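Local coordinates for protein congerin-1 (Conger myriaster, PDB 1C1L) that binds beta-galactosides as a homodimeric galectin, although its physiological function is not yet known, at residues K16-G21 against T132-E137; N26-F31 against H48-G53; L42-D47 against N97-D102. One frame throughout, in Å; residues are numbered along the deposited sequence.

Contact 1. Residues K16-G21 against T132-E137; sequences KFLTVG and TLVKLE. Residue 136 of segment 132-137 comes from a tag, linker or insertion.
F17 with E137, T19 with K135 and G21 with L133 are each tied by a pair of backbone N-H...O bonds, so strands 18-21 and 132-136 form an antiparallel ladder, their axes at 167°. The bond from T19 N to K135 O is 2.8 Å. G21 O is gripped by two amides: T132 N approaches to 2.9 Å, while L133 N, 3.1 Å away, sits 46° above the carbonyl plane. Because T132 and L133 both face G21, the ladder contains a classic beta bulge. Glycine, with no side chain, suits this position: L133 CD2 can come within 3.7 Å of G21 N.

Most of the apolar contacts lie on the face bearing L18, V20, V134 and L136. L18 CG is anti to the backbone N (chi1 176°), and this carries CD1 diagonally to V134 CG1, 3.6 Å away. L136, which is inserted relative to the natural sequence, lays its CD1 3.9 Å from K16 CB. F10 and F12 cover this side, and L5 of the second subunit packs on L18 and V134.

The other face is more mixed: T19 CG2 crosses L133 CD2, and polar groups gather beside them. T19 and K135 touch through their beta carbons (CB to CB, 4.0 Å), leaving T19 OG1 to bond T91 OG1 and a water, which donates a hydrogen bond to F17 O. K135 NZ turns to E137 OE2 in a salt bridge of 3.3 Å.

Strand 132-136 is the outermost strand, within this chain, of one sheet of the galectin beta sandwich, and L133, V134 and K135 pair antiparallel with a strand of the second subunit, continuing the sheet across the dimer.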
# COMPACT_ATOMS: atom_id res chain seq x y z
N LYS A 16 -6.72 13.56 1.38
CA LYS A 16 -6.83 12.11 1.27
C LYS A 16 -6.66 11.52 2.66
O LYS A 16 -6.04 12.15 3.53
CB LYS A 16 -5.74 11.56 0.35
CG LYS A 16 -5.70 12.13 -1.05
CD LYS A 16 -6.94 11.73 -1.82
CE LYS A 16 -6.89 12.33 -3.19
NZ LYS A 16 -8.07 11.96 -3.96
N PHE A 17 -7.16 10.32 2.89
CA PHE A 17 -7.07 9.64 4.17
C PHE A 17 -6.26 8.40 3.94
O PHE A 17 -6.64 7.51 3.19
CB PHE A 17 -8.46 9.25 4.68
CG PHE A 17 -9.23 10.50 5.06
CD1 PHE A 17 -9.86 11.25 4.07
CD2 PHE A 17 -9.25 10.93 6.38
CE1 PHE A 17 -10.50 12.44 4.40
CE2 PHE A 17 -9.90 12.12 6.71
CZ PHE A 17 -10.52 12.88 5.71
N LEU A 18 -5.10 8.33 4.57
CA LEU A 18 -4.22 7.18 4.50
C LEU A 18 -4.41 6.34 5.76
O LEU A 18 -4.22 6.85 6.87
CB LEU A 18 -2.77 7.64 4.40
CG LEU A 18 -1.69 6.58 4.42
CD1 LEU A 18 -1.74 5.81 3.11
CD2 LEU A 18 -0.32 7.21 4.58
N THR A 19 -4.82 5.09 5.68
CA THR A 19 -4.94 4.23 6.84
C THR A 19 -3.81 3.22 6.79
O THR A 19 -3.57 2.64 5.73
CB THR A 19 -6.29 3.50 6.85
OG1 THR A 19 -7.27 4.52 6.97
CG2 THR A 19 -6.47 2.50 7.99
N VAL A 20 -3.10 3.04 7.89
CA VAL A 20 -2.10 2.00 7.99
C VAL A 20 -2.66 1.01 9.01
O VAL A 20 -3.29 1.40 10.01
CB VAL A 20 -0.73 2.57 8.47
CG1 VAL A 20 -0.16 3.43 7.34
CG2 VAL A 20 -0.87 3.43 9.72
N GLY A 21 -2.51 -0.28 8.74
CA GLY A 21 -2.96 -1.32 9.64
C GLY A 21 -1.85 -2.34 9.79
O GLY A 21 -0.98 -2.49 8.92
N THR A 132 0.74 -4.50 7.62
CA THR A 132 0.12 -5.47 6.73
C THR A 132 -0.78 -4.78 5.72
O THR A 132 -1.02 -5.33 4.65
CB THR A 132 -0.74 -6.52 7.49
OG1 THR A 132 -1.75 -5.82 8.23
CG2 THR A 132 0.10 -7.38 8.41
N LEU A 133 -1.29 -3.58 6.00
CA LEU A 133 -2.29 -2.92 5.18
C LEU A 133 -2.04 -1.44 4.98
O LEU A 133 -1.67 -0.77 5.95
CB LEU A 133 -3.66 -3.11 5.83
CG LEU A 133 -4.94 -2.33 5.48
CD1 LEU A 133 -6.04 -3.27 5.87
CD2 LEU A 133 -5.16 -1.01 6.23
N VAL A 134 -2.26 -0.95 3.77
CA VAL A 134 -2.25 0.47 3.47
C VAL A 134 -3.49 0.70 2.62
O VAL A 134 -3.74 0.04 1.61
CB VAL A 134 -1.01 0.92 2.66
CG1 VAL A 134 -1.13 2.40 2.31
CG2 VAL A 134 0.24 0.74 3.48
N LYS A 135 -4.25 1.69 3.06
CA LYS A 135 -5.47 2.05 2.40
C LYS A 135 -5.46 3.54 2.15
O LYS A 135 -4.93 4.30 2.97
CB LYS A 135 -6.55 1.58 3.33
CG LYS A 135 -7.97 1.98 3.01
CD LYS A 135 -8.81 1.11 3.91
CE LYS A 135 -10.26 1.51 3.83
NZ LYS A 135 -10.79 1.37 2.48
N LEU A 136 -6.01 4.01 1.03
CA LEU A 136 -6.07 5.42 0.75
C LEU A 136 -7.46 5.70 0.19
O LEU A 136 -7.92 4.96 -0.69
CB LEU A 136 -5.00 5.82 -0.26
CG LEU A 136 -4.90 7.30 -0.55
CD1 LEU A 136 -4.23 7.99 0.62
CD2 LEU A 136 -4.11 7.55 -1.80
N GLU A 137 -8.12 6.69 0.75
CA GLU A 137 -9.45 7.09 0.33
C GLU A 137 -9.53 8.61 0.22
O GLU A 137 -8.77 9.32 0.87
CB GLU A 137 -10.51 6.62 1.33
CG GLU A 137 -10.59 5.11 1.50
CD GLU A 137 -11.60 4.66 2.51
OE1 GLU A 137 -11.37 4.84 3.69
OE2 GLU A 137 -12.63 4.12 2.12
OXT GLU A 137 -10.35 9.11 -0.54
O HOH W 1 -8.19 5.53 4.44

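Contact 2. Residues N26-F31 against H48-G53; sequences NSPQRF and HRFNYG. With GAL (beta-D-galactopyranose), chain B; BGC (beta-D-glucopyranose), chain C.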
# COMPACT_ATOMS: atom_id res chain seq x y z
N ASN A 26 4.46 -8.89 20.18
CA ASN A 26 4.35 -9.18 21.60
C ASN A 26 5.62 -8.62 22.23
O ASN A 26 6.63 -8.42 21.54
CB ASN A 26 4.28 -10.66 21.86
CG ASN A 26 3.07 -11.28 21.19
OD1 ASN A 26 3.18 -12.31 20.54
ND2 ASN A 26 1.89 -10.69 21.27
N SER A 27 5.57 -8.33 23.53
CA SER A 27 6.68 -7.73 24.26
C SER A 27 7.36 -6.54 23.54
O SER A 27 8.59 -6.51 23.37
CB SER A 27 7.68 -8.84 24.57
OG SER A 27 6.92 -9.91 25.11
N PRO A 28 6.62 -5.55 23.05
CA PRO A 28 7.18 -4.43 22.33
C PRO A 28 7.88 -3.39 23.19
O PRO A 28 7.55 -3.17 24.35
CB PRO A 28 6.00 -3.86 21.60
CG PRO A 28 4.92 -4.00 22.64
CD PRO A 28 5.22 -5.31 23.34
N GLN A 29 8.85 -2.73 22.62
CA GLN A 29 9.41 -1.53 23.21
C GLN A 29 8.62 -0.37 22.64
O GLN A 29 7.99 0.38 23.39
CB GLN A 29 10.86 -1.40 22.84
CG GLN A 29 11.76 -2.23 23.71
CD GLN A 29 13.22 -1.93 23.45
OE1 GLN A 29 13.75 -2.14 22.36
NE2 GLN A 29 13.94 -1.39 24.42
N ARG A 30 8.60 -0.23 21.30
CA ARG A 30 7.92 0.87 20.65
C ARG A 30 7.83 0.62 19.16
O ARG A 30 8.56 -0.24 18.66
CB ARG A 30 8.69 2.19 20.85
CG ARG A 30 10.12 2.16 20.28
CD ARG A 30 10.77 3.47 20.68
NE ARG A 30 12.15 3.56 20.24
CZ ARG A 30 12.65 4.60 19.58
NH1 ARG A 30 11.91 5.66 19.25
NH2 ARG A 30 13.92 4.58 19.22
N PHE A 31 6.94 1.32 18.47
CA PHE A 31 6.95 1.29 17.02
C PHE A 31 6.46 2.64 16.50
O PHE A 31 5.69 3.34 17.17
CB PHE A 31 6.04 0.16 16.46
CG PHE A 31 4.56 0.46 16.42
CD1 PHE A 31 3.79 0.34 17.58
CD2 PHE A 31 3.98 0.93 15.23
CE1 PHE A 31 2.44 0.68 17.54
CE2 PHE A 31 2.63 1.26 15.21
CZ PHE A 31 1.86 1.14 16.36
N HIS A 48 4.64 5.09 19.25
CA HIS A 48 3.93 4.54 20.39
C HIS A 48 4.94 3.79 21.21
O HIS A 48 5.48 2.77 20.77
CB HIS A 48 2.81 3.57 19.97
CG HIS A 48 1.52 4.28 19.56
ND1 HIS A 48 1.28 4.85 18.40
CD2 HIS A 48 0.39 4.47 20.33
CE1 HIS A 48 0.10 5.39 18.40
NE2 HIS A 48 -0.44 5.16 19.57
N ARG A 49 5.25 4.33 22.38
CA ARG A 49 6.24 3.75 23.26
C ARG A 49 5.54 3.03 24.40
O ARG A 49 4.87 3.63 25.24
CB ARG A 49 7.15 4.84 23.82
CG ARG A 49 7.87 5.62 22.74
CD ARG A 49 8.72 6.71 23.34
NE ARG A 49 9.51 7.28 22.27
CZ ARG A 49 10.44 8.22 22.39
NH1 ARG A 49 10.71 8.76 23.56
NH2 ARG A 49 11.08 8.63 21.30
N PHE A 50 5.69 1.71 24.37
CA PHE A 50 5.09 0.84 25.36
C PHE A 50 5.97 0.79 26.60
O PHE A 50 5.61 1.33 27.65
CB PHE A 50 4.92 -0.57 24.79
CG PHE A 50 3.90 -0.60 23.67
CD1 PHE A 50 4.26 -0.17 22.39
CD2 PHE A 50 2.61 -1.04 23.93
CE1 PHE A 50 3.32 -0.18 21.37
CE2 PHE A 50 1.66 -1.05 22.90
CZ PHE A 50 2.02 -0.62 21.62
N ASN A 51 7.16 0.25 26.46
CA ASN A 51 8.05 0.02 27.59
C ASN A 51 9.40 0.45 27.06
O ASN A 51 10.15 -0.28 26.40
CB ASN A 51 8.02 -1.47 27.94
CG ASN A 51 9.11 -1.91 28.91
OD1 ASN A 51 9.67 -1.09 29.64
ND2 ASN A 51 9.48 -3.19 28.96
N TYR A 52 9.65 1.73 27.26
CA TYR A 52 10.84 2.32 26.72
C TYR A 52 11.44 3.21 27.79
O TYR A 52 11.36 4.44 27.75
CB TYR A 52 10.43 3.09 25.46
CG TYR A 52 11.61 3.67 24.70
CD1 TYR A 52 12.51 2.80 24.10
CD2 TYR A 52 11.78 5.04 24.60
CE1 TYR A 52 13.59 3.30 23.38
CE2 TYR A 52 12.85 5.56 23.89
CZ TYR A 52 13.75 4.68 23.28
OH TYR A 52 14.79 5.16 22.52
N GLY A 53 12.10 2.56 28.74
CA GLY A 53 12.71 3.25 29.87
C GLY A 53 11.71 4.10 30.62
O GLY A 53 10.68 3.61 31.08
C1 GAL B . 14.28 9.94 20.16
C2 GAL B . 14.38 8.52 19.61
C3 GAL B . 14.03 8.50 18.12
C4 GAL B . 12.69 9.20 17.86
C5 GAL B . 12.68 10.57 18.51
C6 GAL B . 11.35 11.27 18.37
O2 GAL B . 15.70 8.03 19.80
O3 GAL B . 13.97 7.15 17.69
O4 GAL B . 11.65 8.40 18.39
O5 GAL B . 12.99 10.47 19.93
O6 GAL B . 11.40 12.56 18.94
C2 BGC C . 13.88 12.50 24.24
C3 BGC C . 13.73 11.17 23.48
C4 BGC C . 14.53 11.23 22.19
C5 BGC C . 15.99 11.57 22.51
C6 BGC C . 16.85 11.66 21.27
C1 BGC C . 15.36 12.83 24.44
O1 BGC C . 15.48 14.09 24.99
O2 BGC C . 13.25 12.39 25.51
O3 BGC C . 12.36 10.96 23.19
O4 BGC C . 14.47 9.93 21.53
O5 BGC C . 16.03 12.85 23.16
O6 BGC C . 16.38 12.66 20.37
O HOH W 2 8.23 -4.71 26.77
O HOH W 3 12.82 -0.70 26.96
O HOH W 4 2.81 4.63 16.19
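R30 and Y52 meet because R30 CG lies between its backbone N and carbonyl carbon (chi1 60°), with the chain extended beyond, while Y52 CG is anti to its own N (chi1 -175°). The arginine therefore runs obliquely over one face of the tyrosine ring. R30 CD makes a CH-pi contact 3.9 Å from the Y52 centroid, and the guanidinium, tilted 31° to the ring, forms an off-centre cation-pi pair. Arginine suits this place, its aliphatic part lying on the ring while its tip reaches the sugar.

R49 extends alongside from the facing strand. The like-charged tips, R30 NH1 and R49 NH2, come within 3.7 Å of each other without bonding. Both converge on galactose: R30 NH1 donates to GAL O4 at 2.9 Å and also to GAL O3, and R49 NH2 donates to GAL O4 and GAL O5. R49 NH1 reaches on to the glucose, bonding BGC O3 at 2.8 Å.

Behind the site, F31 and H48 exchange two backbone bonds. Where the second strand turns its corner, Q29 O accepts from F50 N at 2.8 Å and from N51 N, which lies on a lone pair. P28 lies on F50: its CG sits over the ring face in a CH-pi contact, 3.9 Å from the centroid. F31 CD1 touches the edge of the same ring at 3.9 Å from F50 CE1.

Two arginines so close would be expected to repel, but D47 makes salt bridges to both and D55 makes another to R49. This shared carboxylate probably offsets the repulsion and holds the N-H groups aimed at the lactose hydroxyls and ring oxygen.

Contact 3. Residues L42-D47 against N97-D102; sequences LSLHLD and NKFYID. With GAL (beta-D-galactopyranose), chain B.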
# COMPACT_ATOMS: atom_id res chain seq x y z
N LEU A 42 11.32 13.43 7.40
CA LEU A 42 10.00 13.01 7.81
C LEU A 42 9.14 14.16 8.29
O LEU A 42 9.59 14.93 9.16
CB LEU A 42 10.13 11.98 8.93
CG LEU A 42 10.87 10.69 8.63
CD1 LEU A 42 11.03 9.89 9.90
CD2 LEU A 42 10.09 9.90 7.58
N SER A 43 7.93 14.32 7.74
CA SER A 43 7.00 15.31 8.26
C SER A 43 6.31 14.80 9.52
O SER A 43 5.94 15.61 10.38
CB SER A 43 5.93 15.65 7.21
OG SER A 43 6.49 16.48 6.22
N LEU A 44 6.12 13.50 9.71
CA LEU A 44 5.52 13.00 10.93
C LEU A 44 6.14 11.67 11.28
O LEU A 44 6.27 10.78 10.43
CB LEU A 44 3.99 12.83 10.76
CG LEU A 44 3.23 12.20 11.94
CD1 LEU A 44 3.27 13.11 13.15
CD2 LEU A 44 1.81 11.91 11.51
N HIS A 45 6.60 11.60 12.53
CA HIS A 45 7.11 10.39 13.14
C HIS A 45 6.15 10.22 14.30
O HIS A 45 6.11 11.07 15.19
CB HIS A 45 8.53 10.61 13.67
CG HIS A 45 9.07 9.52 14.59
ND1 HIS A 45 9.52 8.31 14.29
CD2 HIS A 45 9.28 9.70 15.94
CE1 HIS A 45 9.97 7.74 15.38
NE2 HIS A 45 9.81 8.58 16.36
N LEU A 46 5.35 9.15 14.33
CA LEU A 46 4.36 8.93 15.36
C LEU A 46 4.80 7.68 16.09
O LEU A 46 4.67 6.57 15.58
CB LEU A 46 2.99 8.72 14.70
CG LEU A 46 1.84 8.26 15.61
CD1 LEU A 46 1.48 9.35 16.59
CD2 LEU A 46 0.66 7.88 14.76
N ASP A 47 5.37 7.86 17.28
CA ASP A 47 5.96 6.78 18.04
C ASP A 47 5.11 6.35 19.23
O ASP A 47 4.77 7.17 20.10
CB ASP A 47 7.35 7.24 18.49
CG ASP A 47 8.34 6.13 18.81
OD1 ASP A 47 8.23 5.01 18.31
OD2 ASP A 47 9.25 6.39 19.57
N ASN A 97 -1.57 23.22 7.21
CA ASN A 97 -1.27 23.60 8.60
C ASN A 97 -1.04 22.47 9.58
O ASN A 97 -0.19 22.56 10.46
CB ASN A 97 -2.37 24.43 9.21
CG ASN A 97 -2.70 25.65 8.39
OD1 ASN A 97 -1.82 26.38 7.95
ND2 ASN A 97 -3.98 25.92 8.13
N LYS A 98 -1.83 21.40 9.50
CA LYS A 98 -1.83 20.32 10.47
C LYS A 98 -2.02 18.94 9.88
O LYS A 98 -2.61 18.78 8.80
CB LYS A 98 -2.97 20.48 11.47
CG LYS A 98 -3.00 21.75 12.29
CD LYS A 98 -4.29 21.76 13.07
CE LYS A 98 -4.44 23.11 13.75
NZ LYS A 98 -5.65 23.18 14.54
N PHE A 99 -1.51 17.97 10.61
CA PHE A 99 -1.76 16.56 10.43
C PHE A 99 -2.84 16.26 11.45
O PHE A 99 -2.87 16.80 12.57
CB PHE A 99 -0.58 15.67 10.79
CG PHE A 99 0.46 15.68 9.69
CD1 PHE A 99 1.45 16.67 9.67
CD2 PHE A 99 0.39 14.72 8.68
CE1 PHE A 99 2.37 16.69 8.62
CE2 PHE A 99 1.32 14.75 7.64
CZ PHE A 99 2.30 15.74 7.61
N TYR A 100 -3.72 15.36 11.03
CA TYR A 100 -4.83 14.88 11.82
C TYR A 100 -4.63 13.38 11.91
O TYR A 100 -4.61 12.66 10.89
CB TYR A 100 -6.13 15.22 11.10
CG TYR A 100 -6.24 16.70 10.81
CD1 TYR A 100 -6.62 17.56 11.83
CD2 TYR A 100 -5.96 17.21 9.54
CE1 TYR A 100 -6.72 18.93 11.60
CE2 TYR A 100 -6.06 18.58 9.30
CZ TYR A 100 -6.45 19.43 10.34
OH TYR A 100 -6.56 20.79 10.15
N ILE A 101 -4.48 12.88 13.13
CA ILE A 101 -4.18 11.48 13.41
C ILE A 101 -5.37 10.86 14.10
O ILE A 101 -5.78 11.26 15.20
CB ILE A 101 -2.92 11.40 14.29
CG1 ILE A 101 -1.74 12.07 13.59
CG2 ILE A 101 -2.58 9.94 14.60
CD1 ILE A 101 -0.74 12.78 14.53
N ASP A 102 -6.00 9.90 13.46
CA ASP A 102 -7.14 9.24 14.03
C ASP A 102 -6.75 7.80 14.33
O ASP A 102 -6.62 6.98 13.42
CB ASP A 102 -8.29 9.35 13.02
CG ASP A 102 -9.62 8.70 13.39
OD1 ASP A 102 -9.66 7.71 14.10
OD2 ASP A 102 -10.64 9.21 12.94
C1 GAL B . 14.28 9.94 20.16
C2 GAL B . 14.38 8.52 19.61
C3 GAL B . 14.03 8.50 18.12
C4 GAL B . 12.69 9.20 17.86
C5 GAL B . 12.68 10.57 18.51
C6 GAL B . 11.35 11.27 18.37
O2 GAL B . 15.70 8.03 19.80
O3 GAL B . 13.97 7.15 17.69
O4 GAL B . 11.65 8.40 18.39
O5 GAL B . 12.99 10.47 19.93
O6 GAL B . 11.40 12.56 18.94
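Strands 44-47 and 98-102, which carry L44 and L46 against F99 and I101, run 10.4 Å apart at an angle of -29°, the aligned packing of two sheets face to face. At this spacing the strands meet through their side chains and share no hydrogen bond. L44 and I101 reach tip to tip, CD2 against CD1 at 4.0 Å. Two residues along from L44, L46 meets the same I101 and slides past it in the opposite direction, with L46 CD2 3.8 Å from I101 CG2. L44 CG is anti to the backbone N (chi1 175°), which sends its tip across the gap, where CD2 also lies 4.2 Å from F99 CD2. The broad F99 ring fills the end of the contact, its CZ 3.7 Å from S43 CB. Leucine, isoleucine and phenylalanine suit this buried place, since they fill the space between the sheets with hydrocarbon; S43 meets the F99 ring through its CB.

Alternation along the strand turns H45 to the opposite face, toward the sugar. H45 NE2 shares a hydrogen bond of 2.7 Å with GAL O4, in which either atom could be the donor; ND1 bonds N34 OD1, fixing the ring's rotation.

S43 and L44 both face V35 of strand 30-35 in a classic beta bulge, and strand 55-64 flanks strand 41-52 on the side away from strand 30-35. Across the sandwich I101 rests on I90 and L92 of strand 87-94, F111 of strand 108-112 packs on L44, and L120 closes over S43 and F99.

Contacts 1 and 3 both reach the sheet that contains strands 18-24 and 98-103: contact 1 joins two neighbouring strands at its dimer edge, by backbone bonds, whereas contact 3 spans the buried core to the other sheet mainly with hydrocarbon side chains. Contact 2, partly buried like contact 1, lies at one end of the sandwich and is rich in charge. Contacts 2 and 3 share strand 41-52 and both touch the galactose; they meet through the side chain of D47, which belongs to the second of them. That one strand thus supplies core leucines on one face and sugar-binding groups on the other, while contact 1, centred about 23 Å from the centre of contact 2, serves the subunit interface.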